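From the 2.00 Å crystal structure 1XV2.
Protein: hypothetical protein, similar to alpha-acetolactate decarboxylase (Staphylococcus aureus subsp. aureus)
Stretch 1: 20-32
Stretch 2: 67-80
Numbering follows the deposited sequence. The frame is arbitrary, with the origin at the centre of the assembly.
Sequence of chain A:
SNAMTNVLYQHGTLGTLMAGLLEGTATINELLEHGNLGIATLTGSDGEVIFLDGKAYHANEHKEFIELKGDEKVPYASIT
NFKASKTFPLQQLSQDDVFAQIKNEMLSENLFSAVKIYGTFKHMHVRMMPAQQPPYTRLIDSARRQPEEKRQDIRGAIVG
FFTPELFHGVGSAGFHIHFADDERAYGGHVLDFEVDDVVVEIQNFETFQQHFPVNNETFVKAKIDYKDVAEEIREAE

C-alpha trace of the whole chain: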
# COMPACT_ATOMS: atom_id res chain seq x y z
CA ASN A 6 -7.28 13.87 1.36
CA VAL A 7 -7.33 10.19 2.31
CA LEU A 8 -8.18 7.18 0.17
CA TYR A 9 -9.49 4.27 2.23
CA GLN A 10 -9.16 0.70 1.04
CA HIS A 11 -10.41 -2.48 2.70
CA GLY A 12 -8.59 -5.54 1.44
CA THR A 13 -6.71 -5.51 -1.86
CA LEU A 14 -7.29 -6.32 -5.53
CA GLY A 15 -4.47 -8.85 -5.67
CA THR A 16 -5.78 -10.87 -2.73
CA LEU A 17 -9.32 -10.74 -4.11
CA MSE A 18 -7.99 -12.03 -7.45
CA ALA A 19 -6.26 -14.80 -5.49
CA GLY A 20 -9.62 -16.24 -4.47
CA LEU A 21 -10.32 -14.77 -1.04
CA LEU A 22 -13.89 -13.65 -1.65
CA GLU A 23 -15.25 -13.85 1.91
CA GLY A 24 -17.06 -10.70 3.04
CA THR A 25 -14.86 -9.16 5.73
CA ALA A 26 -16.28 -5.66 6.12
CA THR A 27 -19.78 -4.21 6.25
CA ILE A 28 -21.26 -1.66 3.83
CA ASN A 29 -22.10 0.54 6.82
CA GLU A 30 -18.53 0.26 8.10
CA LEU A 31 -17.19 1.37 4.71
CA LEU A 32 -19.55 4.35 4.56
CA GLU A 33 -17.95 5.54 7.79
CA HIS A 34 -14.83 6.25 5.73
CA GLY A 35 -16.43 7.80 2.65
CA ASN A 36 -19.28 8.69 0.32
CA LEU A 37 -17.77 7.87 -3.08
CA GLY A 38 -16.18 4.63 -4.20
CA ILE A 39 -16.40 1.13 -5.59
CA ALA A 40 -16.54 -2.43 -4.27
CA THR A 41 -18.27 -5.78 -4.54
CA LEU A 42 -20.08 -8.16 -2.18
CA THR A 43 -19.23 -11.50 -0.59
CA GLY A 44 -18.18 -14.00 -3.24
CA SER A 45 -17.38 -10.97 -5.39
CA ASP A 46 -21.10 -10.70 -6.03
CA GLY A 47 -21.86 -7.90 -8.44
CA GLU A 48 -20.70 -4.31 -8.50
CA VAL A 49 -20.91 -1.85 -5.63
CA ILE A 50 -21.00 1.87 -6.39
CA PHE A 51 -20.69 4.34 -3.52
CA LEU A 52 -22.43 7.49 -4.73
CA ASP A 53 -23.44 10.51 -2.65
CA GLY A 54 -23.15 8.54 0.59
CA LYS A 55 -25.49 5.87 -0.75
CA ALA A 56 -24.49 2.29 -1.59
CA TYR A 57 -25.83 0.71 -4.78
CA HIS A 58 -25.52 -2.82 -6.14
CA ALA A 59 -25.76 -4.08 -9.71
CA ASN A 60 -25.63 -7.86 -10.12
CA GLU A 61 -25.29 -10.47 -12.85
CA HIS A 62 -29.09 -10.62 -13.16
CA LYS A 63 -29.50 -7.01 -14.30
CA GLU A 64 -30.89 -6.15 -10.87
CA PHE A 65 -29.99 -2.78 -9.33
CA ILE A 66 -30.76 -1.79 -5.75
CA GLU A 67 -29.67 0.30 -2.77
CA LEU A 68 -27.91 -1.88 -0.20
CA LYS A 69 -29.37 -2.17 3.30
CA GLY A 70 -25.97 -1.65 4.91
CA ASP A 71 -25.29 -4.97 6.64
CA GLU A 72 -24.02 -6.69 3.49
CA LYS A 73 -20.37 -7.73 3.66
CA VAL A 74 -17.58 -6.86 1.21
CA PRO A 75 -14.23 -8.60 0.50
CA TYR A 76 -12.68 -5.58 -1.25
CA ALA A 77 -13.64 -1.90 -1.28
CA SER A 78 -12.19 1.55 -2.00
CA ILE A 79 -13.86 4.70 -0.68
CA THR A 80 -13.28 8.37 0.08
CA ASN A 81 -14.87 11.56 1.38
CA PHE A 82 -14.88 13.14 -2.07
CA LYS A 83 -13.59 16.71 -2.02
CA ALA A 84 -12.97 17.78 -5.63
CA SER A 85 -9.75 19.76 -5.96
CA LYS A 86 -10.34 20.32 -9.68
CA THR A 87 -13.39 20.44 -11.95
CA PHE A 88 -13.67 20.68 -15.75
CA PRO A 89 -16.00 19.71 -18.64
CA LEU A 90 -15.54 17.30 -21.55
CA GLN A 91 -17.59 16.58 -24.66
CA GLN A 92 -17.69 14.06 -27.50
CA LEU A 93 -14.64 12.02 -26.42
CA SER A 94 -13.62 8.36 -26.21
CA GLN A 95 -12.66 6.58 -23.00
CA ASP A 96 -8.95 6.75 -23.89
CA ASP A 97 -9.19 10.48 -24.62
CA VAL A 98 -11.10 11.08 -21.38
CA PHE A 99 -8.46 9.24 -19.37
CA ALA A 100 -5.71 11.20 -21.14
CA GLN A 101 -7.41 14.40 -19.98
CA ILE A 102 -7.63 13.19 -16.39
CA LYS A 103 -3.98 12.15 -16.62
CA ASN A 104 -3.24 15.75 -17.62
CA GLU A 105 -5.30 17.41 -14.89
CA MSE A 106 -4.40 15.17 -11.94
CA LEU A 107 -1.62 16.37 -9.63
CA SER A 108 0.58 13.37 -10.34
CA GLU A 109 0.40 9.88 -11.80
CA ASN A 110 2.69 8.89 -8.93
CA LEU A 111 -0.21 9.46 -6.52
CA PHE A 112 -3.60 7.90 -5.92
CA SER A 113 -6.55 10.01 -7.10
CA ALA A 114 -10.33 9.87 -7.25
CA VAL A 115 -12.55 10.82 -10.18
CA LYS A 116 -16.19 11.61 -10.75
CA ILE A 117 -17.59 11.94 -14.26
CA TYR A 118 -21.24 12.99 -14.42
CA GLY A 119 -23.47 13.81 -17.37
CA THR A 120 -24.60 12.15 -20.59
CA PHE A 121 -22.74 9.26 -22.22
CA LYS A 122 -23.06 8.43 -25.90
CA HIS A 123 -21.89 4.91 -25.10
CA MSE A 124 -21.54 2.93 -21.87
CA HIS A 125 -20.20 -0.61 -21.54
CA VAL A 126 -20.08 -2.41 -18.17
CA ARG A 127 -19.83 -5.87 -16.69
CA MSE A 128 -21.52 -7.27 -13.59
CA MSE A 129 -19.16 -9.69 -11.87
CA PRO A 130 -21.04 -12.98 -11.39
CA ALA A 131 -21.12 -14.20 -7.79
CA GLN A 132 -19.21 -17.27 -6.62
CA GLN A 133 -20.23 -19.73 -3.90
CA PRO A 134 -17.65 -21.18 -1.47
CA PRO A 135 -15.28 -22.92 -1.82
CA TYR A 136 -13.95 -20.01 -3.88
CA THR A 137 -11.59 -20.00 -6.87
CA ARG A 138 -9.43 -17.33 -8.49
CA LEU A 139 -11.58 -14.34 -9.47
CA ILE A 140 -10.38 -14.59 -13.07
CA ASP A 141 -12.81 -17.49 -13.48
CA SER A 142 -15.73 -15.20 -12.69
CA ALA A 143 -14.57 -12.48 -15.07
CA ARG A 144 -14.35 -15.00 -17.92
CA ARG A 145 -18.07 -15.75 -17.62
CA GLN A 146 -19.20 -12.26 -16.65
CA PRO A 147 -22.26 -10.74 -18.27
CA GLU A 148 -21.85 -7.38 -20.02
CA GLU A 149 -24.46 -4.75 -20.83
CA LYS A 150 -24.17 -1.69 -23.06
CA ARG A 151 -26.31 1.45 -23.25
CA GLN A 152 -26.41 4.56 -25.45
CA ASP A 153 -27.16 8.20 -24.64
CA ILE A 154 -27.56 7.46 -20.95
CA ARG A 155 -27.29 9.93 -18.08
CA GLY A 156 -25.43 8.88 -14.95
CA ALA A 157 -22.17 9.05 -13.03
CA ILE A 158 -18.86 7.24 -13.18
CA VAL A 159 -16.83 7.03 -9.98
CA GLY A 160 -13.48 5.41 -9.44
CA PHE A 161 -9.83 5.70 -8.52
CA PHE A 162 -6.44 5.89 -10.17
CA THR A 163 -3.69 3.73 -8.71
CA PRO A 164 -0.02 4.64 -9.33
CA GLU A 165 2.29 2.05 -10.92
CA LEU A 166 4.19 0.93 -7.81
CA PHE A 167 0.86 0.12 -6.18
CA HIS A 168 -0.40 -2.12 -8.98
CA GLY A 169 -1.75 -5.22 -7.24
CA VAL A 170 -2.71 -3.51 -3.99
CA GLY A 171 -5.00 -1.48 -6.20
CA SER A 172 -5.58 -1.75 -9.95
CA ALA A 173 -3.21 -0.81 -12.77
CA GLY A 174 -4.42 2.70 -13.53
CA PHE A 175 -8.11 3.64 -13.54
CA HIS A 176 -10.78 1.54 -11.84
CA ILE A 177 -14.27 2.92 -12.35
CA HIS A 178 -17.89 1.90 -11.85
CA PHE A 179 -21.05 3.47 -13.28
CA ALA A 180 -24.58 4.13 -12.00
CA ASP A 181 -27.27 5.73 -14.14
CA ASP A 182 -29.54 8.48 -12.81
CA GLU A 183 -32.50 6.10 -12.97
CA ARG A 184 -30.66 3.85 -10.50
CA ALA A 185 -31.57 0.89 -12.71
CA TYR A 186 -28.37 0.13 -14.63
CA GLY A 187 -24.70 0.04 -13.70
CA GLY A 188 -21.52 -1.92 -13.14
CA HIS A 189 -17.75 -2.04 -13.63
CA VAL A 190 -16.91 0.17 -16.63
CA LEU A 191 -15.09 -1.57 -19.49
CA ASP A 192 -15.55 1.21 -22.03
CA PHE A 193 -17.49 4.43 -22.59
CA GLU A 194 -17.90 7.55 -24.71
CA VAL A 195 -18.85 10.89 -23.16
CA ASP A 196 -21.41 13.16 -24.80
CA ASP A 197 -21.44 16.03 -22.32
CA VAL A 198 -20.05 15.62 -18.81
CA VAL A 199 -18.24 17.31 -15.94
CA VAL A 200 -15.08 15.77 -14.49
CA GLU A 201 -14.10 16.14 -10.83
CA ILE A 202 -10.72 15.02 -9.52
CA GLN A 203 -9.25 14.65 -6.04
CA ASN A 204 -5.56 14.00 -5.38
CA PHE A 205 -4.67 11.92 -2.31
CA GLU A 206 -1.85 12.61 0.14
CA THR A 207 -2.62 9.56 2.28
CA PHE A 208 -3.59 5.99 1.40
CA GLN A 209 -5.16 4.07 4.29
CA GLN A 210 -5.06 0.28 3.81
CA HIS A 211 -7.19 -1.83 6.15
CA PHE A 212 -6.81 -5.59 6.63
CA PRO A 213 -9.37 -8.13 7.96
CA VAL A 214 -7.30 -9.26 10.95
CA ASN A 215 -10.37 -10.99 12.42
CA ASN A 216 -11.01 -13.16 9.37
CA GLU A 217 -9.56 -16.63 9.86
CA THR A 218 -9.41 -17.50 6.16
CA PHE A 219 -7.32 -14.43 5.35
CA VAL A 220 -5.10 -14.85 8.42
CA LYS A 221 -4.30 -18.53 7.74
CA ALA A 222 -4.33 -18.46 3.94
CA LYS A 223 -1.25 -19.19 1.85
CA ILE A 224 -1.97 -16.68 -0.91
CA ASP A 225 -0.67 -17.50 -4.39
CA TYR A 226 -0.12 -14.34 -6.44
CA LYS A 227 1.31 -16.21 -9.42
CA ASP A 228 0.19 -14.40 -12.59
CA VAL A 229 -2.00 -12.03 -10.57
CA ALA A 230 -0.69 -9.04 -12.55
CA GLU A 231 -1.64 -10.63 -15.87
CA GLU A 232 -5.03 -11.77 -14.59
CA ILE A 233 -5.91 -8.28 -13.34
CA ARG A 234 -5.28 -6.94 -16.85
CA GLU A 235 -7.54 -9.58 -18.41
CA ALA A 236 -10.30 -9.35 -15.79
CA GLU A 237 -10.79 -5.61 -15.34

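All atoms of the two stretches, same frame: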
# COMPACT_ATOMS: atom_id res chain seq x y z
N GLY A 20 -8.57 -15.33 -4.87
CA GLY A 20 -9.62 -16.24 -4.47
C GLY A 20 -10.23 -16.04 -3.10
O GLY A 20 -11.10 -16.81 -2.69
N LEU A 21 -9.77 -15.02 -2.37
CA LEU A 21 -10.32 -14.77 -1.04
C LEU A 21 -11.51 -13.83 -1.19
O LEU A 21 -11.39 -12.61 -1.07
CB LEU A 21 -9.25 -14.16 -0.13
CG LEU A 21 -8.19 -15.15 0.35
CD1 LEU A 21 -7.35 -15.61 -0.82
CD2 LEU A 21 -7.31 -14.49 1.40
N LEU A 22 -12.68 -14.42 -1.43
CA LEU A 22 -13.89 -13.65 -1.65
C LEU A 22 -14.82 -13.50 -0.45
O LEU A 22 -15.92 -12.95 -0.59
CB LEU A 22 -14.65 -14.26 -2.83
CG LEU A 22 -13.77 -14.65 -4.02
CD1 LEU A 22 -14.65 -15.14 -5.17
CD2 LEU A 22 -12.93 -13.46 -4.47
N GLU A 23 -14.41 -13.97 0.72
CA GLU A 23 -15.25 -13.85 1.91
C GLU A 23 -15.51 -12.38 2.27
O GLU A 23 -14.61 -11.55 2.19
CB GLU A 23 -14.60 -14.55 3.10
CG GLU A 23 -14.83 -16.06 3.14
CD GLU A 23 -14.23 -16.71 4.38
OE1 GLU A 23 -14.36 -16.14 5.48
OE2 GLU A 23 -13.64 -17.80 4.25
N GLY A 24 -16.74 -12.07 2.65
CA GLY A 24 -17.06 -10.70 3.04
C GLY A 24 -16.39 -10.47 4.38
O GLY A 24 -16.60 -11.23 5.32
N THR A 25 -15.58 -9.42 4.48
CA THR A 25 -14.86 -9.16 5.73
C THR A 25 -15.14 -7.80 6.34
O THR A 25 -14.65 -7.49 7.43
CB THR A 25 -13.36 -9.30 5.52
OG1 THR A 25 -12.95 -8.44 4.45
CG2 THR A 25 -13.01 -10.74 5.15
N ALA A 26 -15.91 -6.98 5.64
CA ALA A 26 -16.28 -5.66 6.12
C ALA A 26 -17.72 -5.39 5.72
O ALA A 26 -18.22 -5.93 4.73
CB ALA A 26 -15.35 -4.60 5.54
N THR A 27 -18.39 -4.55 6.50
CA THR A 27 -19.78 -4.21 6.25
C THR A 27 -19.93 -2.94 5.42
O THR A 27 -19.08 -2.06 5.47
CB THR A 27 -20.50 -4.04 7.62
OG1 THR A 27 -21.32 -5.19 7.87
CG2 THR A 27 -21.33 -2.78 7.65
N ILE A 28 -21.01 -2.85 4.64
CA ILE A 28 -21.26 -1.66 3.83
C ILE A 28 -21.28 -0.43 4.74
O ILE A 28 -20.66 0.59 4.43
CB ILE A 28 -22.61 -1.75 3.09
CG1 ILE A 28 -22.50 -2.70 1.90
CG2 ILE A 28 -23.04 -0.36 2.62
CD1 ILE A 28 -21.57 -2.21 0.80
N ASN A 29 -22.00 -0.54 5.85
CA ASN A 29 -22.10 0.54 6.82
C ASN A 29 -20.73 0.95 7.35
O ASN A 29 -20.46 2.14 7.55
CB ASN A 29 -23.00 0.12 8.00
CG ASN A 29 -24.48 0.08 7.63
OD1 ASN A 29 -25.30 -0.45 8.38
ND2 ASN A 29 -24.82 0.65 6.48
N GLU A 30 -19.87 -0.03 7.59
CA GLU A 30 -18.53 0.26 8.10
C GLU A 30 -17.72 1.03 7.06
O GLU A 30 -16.95 1.93 7.40
CB GLU A 30 -17.81 -1.04 8.47
CG GLU A 30 -18.60 -1.91 9.45
CD GLU A 30 -17.87 -3.18 9.85
OE1 GLU A 30 -17.30 -3.85 8.96
OE2 GLU A 30 -17.87 -3.50 11.05
N LEU A 31 -17.90 0.69 5.79
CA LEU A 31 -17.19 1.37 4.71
C LEU A 31 -17.66 2.82 4.58
O LEU A 31 -16.86 3.73 4.41
CB LEU A 31 -17.41 0.62 3.39
CG LEU A 31 -16.25 -0.25 2.91
CD1 LEU A 31 -15.08 0.63 2.49
CD2 LEU A 31 -15.83 -1.20 4.02
N LEU A 32 -18.97 3.02 4.67
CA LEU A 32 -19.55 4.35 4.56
C LEU A 32 -19.02 5.29 5.63
O LEU A 32 -19.08 6.51 5.48
CB LEU A 32 -21.07 4.27 4.62
CG LEU A 32 -21.74 3.82 3.32
CD1 LEU A 32 -23.24 3.71 3.51
CD2 LEU A 32 -21.40 4.81 2.22
N GLU A 67 -30.44 -0.40 -3.79
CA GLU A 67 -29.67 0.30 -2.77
C GLU A 67 -29.47 -0.72 -1.65
O GLU A 67 -30.43 -1.32 -1.18
CB GLU A 67 -30.42 1.51 -2.23
CG GLU A 67 -29.53 2.45 -1.42
CD GLU A 67 -30.31 3.51 -0.67
OE1 GLU A 67 -31.23 4.11 -1.27
OE2 GLU A 67 -29.99 3.74 0.51
N LEU A 68 -28.22 -0.92 -1.25
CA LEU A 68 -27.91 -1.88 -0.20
C LEU A 68 -28.47 -1.46 1.15
O LEU A 68 -28.58 -0.27 1.45
CB LEU A 68 -26.40 -2.06 -0.12
CG LEU A 68 -25.76 -2.59 -1.41
CD1 LEU A 68 -24.25 -2.47 -1.35
CD2 LEU A 68 -26.18 -4.03 -1.61
N LYS A 69 -28.83 -2.44 1.97
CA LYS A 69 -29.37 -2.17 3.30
C LYS A 69 -28.29 -1.60 4.21
O LYS A 69 -28.55 -0.70 5.01
CB LYS A 69 -29.93 -3.45 3.92
CG LYS A 69 -30.45 -3.27 5.34
CD LYS A 69 -30.97 -4.58 5.92
CE LYS A 69 -31.44 -4.40 7.36
NZ LYS A 69 -31.92 -5.68 7.94
N GLY A 70 -27.07 -2.12 4.09
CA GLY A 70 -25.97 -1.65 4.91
C GLY A 70 -25.23 -2.74 5.66
O GLY A 70 -24.06 -2.58 6.00
N ASP A 71 -25.90 -3.86 5.91
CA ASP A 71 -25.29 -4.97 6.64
C ASP A 71 -24.58 -5.97 5.73
O ASP A 71 -23.96 -6.92 6.22
CB ASP A 71 -26.36 -5.68 7.46
CG ASP A 71 -27.42 -6.34 6.60
OD1 ASP A 71 -28.03 -5.64 5.77
OD2 ASP A 71 -27.64 -7.56 6.75
N GLU A 72 -24.68 -5.78 4.42
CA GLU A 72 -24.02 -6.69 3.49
C GLU A 72 -22.52 -6.60 3.70
O GLU A 72 -22.00 -5.55 4.05
CB GLU A 72 -24.36 -6.32 2.04
CG GLU A 72 -25.84 -6.42 1.69
CD GLU A 72 -26.62 -5.17 2.03
OE1 GLU A 72 -26.08 -4.30 2.75
OE2 GLU A 72 -27.78 -5.05 1.59
N LYS A 73 -21.82 -7.71 3.48
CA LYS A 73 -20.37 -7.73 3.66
C LYS A 73 -19.62 -7.59 2.34
O LYS A 73 -20.13 -7.97 1.28
CB LYS A 73 -19.96 -9.02 4.37
CG LYS A 73 -20.40 -9.09 5.83
CD LYS A 73 -19.92 -10.36 6.53
CE LYS A 73 -20.61 -11.60 5.97
NZ LYS A 73 -20.24 -12.84 6.72
N VAL A 74 -18.41 -7.05 2.40
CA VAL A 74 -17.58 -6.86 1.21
C VAL A 74 -16.17 -7.41 1.44
O VAL A 74 -15.63 -7.31 2.54
CB VAL A 74 -17.46 -5.36 0.85
CG1 VAL A 74 -18.85 -4.77 0.63
CG2 VAL A 74 -16.74 -4.60 1.95
N PRO A 75 -15.58 -8.02 0.41
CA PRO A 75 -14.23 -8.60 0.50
C PRO A 75 -13.16 -7.61 0.04
O PRO A 75 -11.98 -7.77 0.37
CB PRO A 75 -14.32 -9.80 -0.42
CG PRO A 75 -15.16 -9.26 -1.54
CD PRO A 75 -16.26 -8.49 -0.81
N TYR A 76 -13.58 -6.60 -0.72
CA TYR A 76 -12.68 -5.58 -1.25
C TYR A 76 -13.45 -4.30 -1.58
O TYR A 76 -14.44 -4.33 -2.30
CB TYR A 76 -11.97 -6.08 -2.51
CG TYR A 76 -11.06 -5.05 -3.14
CD1 TYR A 76 -10.15 -4.33 -2.37
CD2 TYR A 76 -11.09 -4.82 -4.51
CE1 TYR A 76 -9.30 -3.39 -2.94
CE2 TYR A 76 -10.23 -3.88 -5.10
CZ TYR A 76 -9.34 -3.17 -4.31
OH TYR A 76 -8.50 -2.24 -4.88
N ALA A 77 -12.98 -3.18 -1.05
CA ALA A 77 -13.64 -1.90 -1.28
C ALA A 77 -12.68 -0.71 -1.20
O ALA A 77 -11.71 -0.75 -0.46
CB ALA A 77 -14.76 -1.71 -0.26
N SER A 78 -12.98 0.32 -1.98
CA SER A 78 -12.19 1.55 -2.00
C SER A 78 -13.18 2.69 -1.84
O SER A 78 -14.18 2.74 -2.57
CB SER A 78 -11.44 1.69 -3.32
OG SER A 78 -10.56 0.60 -3.53
N ILE A 79 -12.93 3.60 -0.90
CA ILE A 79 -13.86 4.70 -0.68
C ILE A 79 -13.17 5.97 -0.19
O ILE A 79 -12.05 5.93 0.31
CB ILE A 79 -14.94 4.29 0.34
CG1 ILE A 79 -16.19 5.16 0.17
CG2 ILE A 79 -14.40 4.43 1.76
CD1 ILE A 79 -17.39 4.68 0.98
N THR A 80 -13.85 7.10 -0.35
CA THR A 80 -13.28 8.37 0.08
C THR A 80 -14.34 9.43 0.32
O THR A 80 -15.47 9.32 -0.18
CB THR A 80 -12.31 8.93 -0.98
OG1 THR A 80 -11.65 10.09 -0.47
CG2 THR A 80 -13.07 9.31 -2.25
O HOH W 1 -11.20 -9.24 2.61

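Contact between residues 20-32 and 67-80 of the hypothetical protein similar to alpha-acetolactate decarboxylase. The two segments meet through a short antiparallel pairing of backbones, continued by the first residues of a helix, and the pairing is carried almost wholly by main-chain donors and acceptors. Ala 26 and Val 74 form the hydrogen-bonded pair: Val 74 N donates to Ala 26 O at 2.6 Å, a short bond, and Ala 26 N returns the bond to Val 74 O at 3.1 Å. Val 74 O also accepts from Thr 25 N at 2.9 Å, with the straighter angle of the two (161° against 140°), so this one carbonyl serves two successive amides. Thr 25 OG1 lies 3.5 Å from the same Val 74 O, at best a weak bond; its better partner is a water, 2.7 Å from Thr 25 OG1, which donates to Pro 75 O at 2.8 Å and so bridges the segments where direct pairing has ended.

Thr 27 and Lys 73 form the non-hydrogen-bonded pair, their CA atoms 4.4 Å apart. The close approach brings CA-H...O contacts from Lys 73 CA to Ala 26 O (3.0 Å) and from Thr 27 CA to Glu 72 O (3.4 Å). Thr 27 N is satisfied within its own segment, by Glu 30 OE1 at 2.8 Å. Thr 27 occupies the N-cap position, but its side chain makes no capping bond.

At the start of the helix, where amides lack acceptors in a preceding turn, the other segment supplies them: Ile 28 N donates to Glu 72 O and Asn 29 N to Gly 70 O, each at 2.9 Å. Ile 28 N is also 3.4 Å from Gly 70 O, but the angle is too poor for a bond. Further along, the helix makes its own bonds, Leu 31 N to Thr 27 O and Leu 32 N to Ile 28 O, both at 3.0 Å. The turn that presents Gly 70 O is held by the carboxylate of Glu 72, whose OE2 accepts from Lys 69 N at 2.8 Å and whose OE1 accepts from Gly 70 N at 2.7 Å.

Two glycines fit the close passage. A CB on Gly 24 would lie 2.4 Å from Lys 73 CB; one on Gly 70 would lie 2.2 Å from Asn 29 ND2, and the backbone angles of Gly 70 by themselves call for glycine.

Apolar side chains fill the space beside the polar seam. Ile 28 CD1 reaches Leu 68 CD1 at 3.4 Å and Val 74 CG1 at 3.7 Å, while Ala 26 CB packs on Val 74 CG2 at 3.8 Å. One helical turn after Ile 28, Leu 31 CD1 meets Ala 77 CB at 3.6 Å and Ile 79 CG2 at 3.9 Å, extending the contact along the second strand. At the other end, Pro 75 CB rests 3.2 Å from Glu 23 O, a contact without a hydrogen bond.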